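Local coordinates for hypothetical protein PA3008 (Pseudomonas aeruginosa, PDB 1OFU) that probably halts cell division during the SOS response by binding FtsZ and blocking its polymerization, at residues R34-I39 / E58-L63. Sequence-based numbering, arbitrary orientation.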
ATOM      1  N   ARG D  34      -3.998   2.782  17.332  1.00 49.81           N
ATOM      2  CA  ARG D  34      -5.233   3.535  17.460  1.00 45.33           C
ATOM      3  C   ARG D  34      -6.077   3.331  16.210  1.00 43.44           C
ATOM      4  O   ARG D  34      -5.655   2.662  15.263  1.00 41.57           O
ATOM      5  CB  ARG D  34      -4.939   5.020  17.666  1.00 42.22           C
ATOM      6  CG  ARG D  34      -4.444   5.357  19.060  1.00 45.99           C
ATOM      7  CD  ARG D  34      -4.379   6.859  19.264  1.00 44.89           C
ATOM      8  NE  ARG D  34      -3.292   7.467  18.504  1.00 48.24           N
ATOM      9  CZ  ARG D  34      -3.060   8.776  18.459  1.00 44.73           C
ATOM     10  NH1 ARG D  34      -2.046   9.247  17.748  1.00 41.53           N
ATOM     11  NH2 ARG D  34      -3.844   9.615  19.121  1.00 41.99           N
ATOM     12  N   TRP D  35      -7.267   3.916  16.208  1.00 41.54           N
ATOM     13  CA  TRP D  35      -8.175   3.774  15.083  1.00 39.19           C
ATOM     14  C   TRP D  35      -7.841   4.665  13.903  1.00 40.46           C
ATOM     15  O   TRP D  35      -7.153   5.680  14.024  1.00 38.55           O
ATOM     16  CB  TRP D  35      -9.609   4.164  15.460  1.00 38.33           C
ATOM     17  CG  TRP D  35     -10.310   3.375  16.510  1.00 36.61           C
ATOM     18  CD1 TRP D  35     -10.692   3.820  17.748  1.00 36.19           C
ATOM     19  CD2 TRP D  35     -10.850   2.058  16.373  1.00 34.26           C
ATOM     20  NE1 TRP D  35     -11.448   2.863  18.382  1.00 33.24           N
ATOM     21  CE2 TRP D  35     -11.560   1.772  17.563  1.00 35.86           C
ATOM     22  CE3 TRP D  35     -10.810   1.094  15.358  1.00 33.43           C
ATOM     23  CZ2 TRP D  35     -12.224   0.559  17.763  1.00 34.49           C
ATOM     24  CZ3 TRP D  35     -11.475  -0.114  15.559  1.00 31.29           C
ATOM     25  CH2 TRP D  35     -12.172  -0.367  16.753  1.00 34.22           C
ATOM     26  N   LEU D  36      -8.375   4.258  12.761  1.00 39.71           N
ATOM     27  CA  LEU D  36      -8.321   5.034  11.544  1.00 37.50           C
ATOM     28  C   LEU D  36      -9.803   5.404  11.534  1.00 37.08           C
ATOM     29  O   LEU D  36     -10.662   4.527  11.425  1.00 34.18           O
ATOM     30  CB  LEU D  36      -8.010   4.172  10.315  1.00 37.14           C
ATOM     31  CG  LEU D  36      -8.392   4.891   9.009  1.00 38.74           C
ATOM     32  CD1 LEU D  36      -7.694   6.246   8.954  1.00 35.32           C
ATOM     33  CD2 LEU D  36      -8.028   4.047   7.801  1.00 38.32           C
ATOM     34  N   THR D  37     -10.121   6.679  11.703  1.00 37.18           N
ATOM     35  CA  THR D  37     -11.521   7.068  11.698  1.00 35.29           C
ATOM     36  C   THR D  37     -11.866   7.842  10.448  1.00 37.78           C
ATOM     37  O   THR D  37     -11.216   8.837  10.118  1.00 38.65           O
ATOM     38  CB  THR D  37     -11.872   7.911  12.934  1.00 34.10           C
ATOM     39  OG1 THR D  37     -11.675   7.114  14.103  1.00 29.79           O
ATOM     40  CG2 THR D  37     -13.325   8.369  12.882  1.00 28.52           C
ATOM     41  N   LEU D  38     -12.888   7.356   9.748  1.00 34.50           N
ATOM     42  CA  LEU D  38     -13.367   7.977   8.526  1.00 33.52           C
ATOM     43  C   LEU D  38     -14.672   8.681   8.888  1.00 38.26           C
ATOM     44  O   LEU D  38     -15.578   8.065   9.453  1.00 39.05           O
ATOM     45  CB  LEU D  38     -13.629   6.905   7.461  1.00 30.39           C
ATOM     46  CG  LEU D  38     -12.522   5.882   7.174  1.00 32.50           C
ATOM     47  CD1 LEU D  38     -12.966   4.965   6.025  1.00 27.16           C
ATOM     48  CD2 LEU D  38     -11.225   6.598   6.808  1.00 30.77           C
ATOM     49  N   ILE D  39     -14.778   9.967   8.570  1.00 39.61           N
ATOM     50  CA  ILE D  39     -15.986  10.700   8.905  1.00 38.43           C
ATOM     51  C   ILE D  39     -16.821  11.161   7.723  1.00 41.91           C
ATOM     52  O   ILE D  39     -16.381  11.963   6.894  1.00 40.64           O
ATOM     53  CB  ILE D  39     -15.652  11.894   9.810  1.00 42.12           C
ATOM     54  CG1 ILE D  39     -15.112  11.358  11.142  1.00 43.84           C
ATOM     55  CG2 ILE D  39     -16.884  12.775  10.000  1.00 41.52           C
ATOM     56  CD1 ILE D  39     -14.923  12.387  12.212  1.00 53.39           C
ATOM     57  N   GLU D  58     -10.296  -4.571  11.429  1.00 41.47           N
ATOM     58  CA  GLU D  58     -10.343  -4.497  12.884  1.00 41.87           C
ATOM     59  C   GLU D  58      -9.820  -3.177  13.417  1.00 41.26           C
ATOM     60  O   GLU D  58      -9.855  -2.940  14.623  1.00 40.54           O
ATOM     61  CB  GLU D  58      -9.525  -5.637  13.501  1.00 46.90           C
ATOM     62  CG  GLU D  58      -9.936  -7.032  13.046  1.00 55.41           C
ATOM     63  CD  GLU D  58     -11.324  -7.426  13.523  1.00 64.04           C
ATOM     64  OE1 GLU D  58     -11.825  -8.489  13.092  1.00 66.52           O
ATOM     65  OE2 GLU D  58     -11.915  -6.676  14.331  1.00 66.31           O
ATOM     66  N   ARG D  59      -9.350  -2.305  12.531  1.00 36.44           N
ATOM     67  CA  ARG D  59      -8.777  -1.047  12.995  1.00 37.87           C
ATOM     68  C   ARG D  59      -9.412   0.186  12.387  1.00 38.31           C
ATOM     69  O   ARG D  59      -8.846   1.277  12.447  1.00 37.24           O
ATOM     70  CB  ARG D  59      -7.277  -1.044  12.709  1.00 33.93           C
ATOM     71  CG  ARG D  59      -6.578  -2.318  13.148  1.00 37.64           C
ATOM     72  CD  ARG D  59      -5.086  -2.120  13.098  1.00 43.90           C
ATOM     73  NE  ARG D  59      -4.735  -0.857  13.739  1.00 49.33           N
ATOM     74  CZ  ARG D  59      -3.565  -0.248  13.598  1.00 50.08           C
ATOM     75  NH1 ARG D  59      -3.337   0.901  14.221  1.00 49.90           N
ATOM     76  NH2 ARG D  59      -2.626  -0.791  12.831  1.00 50.80           N
ATOM     77  N   ILE D  60     -10.593   0.011  11.806  1.00 35.45           N
ATOM     78  CA  ILE D  60     -11.284   1.117  11.175  1.00 37.47           C
ATOM     79  C   ILE D  60     -12.624   1.401  11.823  1.00 36.30           C
ATOM     80  O   ILE D  60     -13.343   0.490  12.222  1.00 40.66           O
ATOM     81  CB  ILE D  60     -11.506   0.834   9.679  1.00 41.37           C
ATOM     82  CG1 ILE D  60     -10.155   0.781   8.977  1.00 47.17           C
ATOM     83  CG2 ILE D  60     -12.411   1.900   9.050  1.00 43.32           C
ATOM     84  CD1 ILE D  60     -10.247   0.333   7.551  1.00 56.44           C
ATOM     85  N   LEU D  61     -12.941   2.684  11.922  1.00 35.86           N
ATOM     86  CA  LEU D  61     -14.196   3.144  12.483  1.00 37.52           C
ATOM     87  C   LEU D  61     -14.750   4.097  11.433  1.00 39.54           C
ATOM     88  O   LEU D  61     -14.050   5.009  10.980  1.00 37.25           O
ATOM     89  CB  LEU D  61     -13.955   3.877  13.807  1.00 37.06           C
ATOM     90  CG  LEU D  61     -14.669   3.311  15.034  1.00 43.81           C
ATOM     91  CD1 LEU D  61     -14.390   1.827  15.160  1.00 44.97           C
ATOM     92  CD2 LEU D  61     -14.211   4.050  16.277  1.00 42.17           C
ATOM     93  N   LEU D  62     -15.990   3.862  11.018  1.00 40.20           N
ATOM     94  CA  LEU D  62     -16.627   4.703  10.014  1.00 40.39           C
ATOM     95  C   LEU D  62     -17.830   5.366  10.673  1.00 44.81           C
ATOM     96  O   LEU D  62     -18.769   4.685  11.089  1.00 44.16           O
ATOM     97  CB  LEU D  62     -17.068   3.844   8.826  1.00 39.75           C
ATOM     98  CG  LEU D  62     -17.505   4.513   7.520  1.00 44.91           C
ATOM     99  CD1 LEU D  62     -18.036   3.435   6.587  1.00 47.49           C
ATOM    100  CD2 LEU D  62     -18.584   5.556   7.764  1.00 45.40           C
ATOM    101  N   LEU D  63     -17.800   6.693  10.773  1.00 44.57           N
ATOM    102  CA  LEU D  63     -18.895   7.429  11.400  1.00 45.29           C
ATOM    103  C   LEU D  63     -19.648   8.269  10.385  1.00 48.80           C
ATOM    104  O   LEU D  63     -19.066   8.768   9.423  1.00 48.61           O
ATOM    105  CB  LEU D  63     -18.357   8.347  12.498  1.00 42.80           C
ATOM    106  CG  LEU D  63     -17.356   7.754  13.488  1.00 46.93           C
ATOM    107  CD1 LEU D  63     -16.992   8.815  14.516  1.00 47.96           C
ATOM    108  CD2 LEU D  63     -17.946   6.523  14.168  1.00 51.21           C
TER
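Trp35 lays one face of its indole against the isobutyl end of Leu61, on the strand beside its own. Strands 35-39 and 60-63 run parallel, joined through helix 47-52 in a beta-alpha-beta unit, and 60-63 is one of the two outermost strands of this chain's sheet. Leu61 CD1 sits 3.4 Å from the centroid of the six-membered ring, 6° off its normal, a close CH-pi contact, while CD2 reaches the shared bond and the pyrrole side, 3.7 Å from Trp35 NE1. The indole edge reaches the backbone of the other segment, with Trp35 CE3 3.4 Å from Arg59 C near the ring plane. On the same face of the sheet, Thr37 turns CG2 anti to its backbone N, 4.0 Å from Leu63 CD1; Thr37 OG1 is hydrogen-bonded to Ser84 OG. Across the other face the strands meet through aliphatic groups: Leu36 runs alongside Ile60, Leu36 CD2 4.1 Å from Ile60 CG1, and Leu38 CD1 touches Ile60 CG2. Helix 47-52 covers this side through Leu50, which meets Leu38 and Leu62. FtsZ-binding residues 57-62 include most of segment 58-63, and a chain of another protein packs on Trp35 and Leu61, takes the indole N-H on its backbone and hydrogen-bonds with the backbone of Leu62. Between the strands, Leu36 and Leu38 each use both N and O, making a four-bond ladder to Arg59, Leu61 and Leu63. Beyond it, Arg59, bent at chi3 (47°) and also bonded through NH2 to Glu30 O, gives an NH1 hydrogen to Arg34 O at 3.1 Å, in the carbonyl plane.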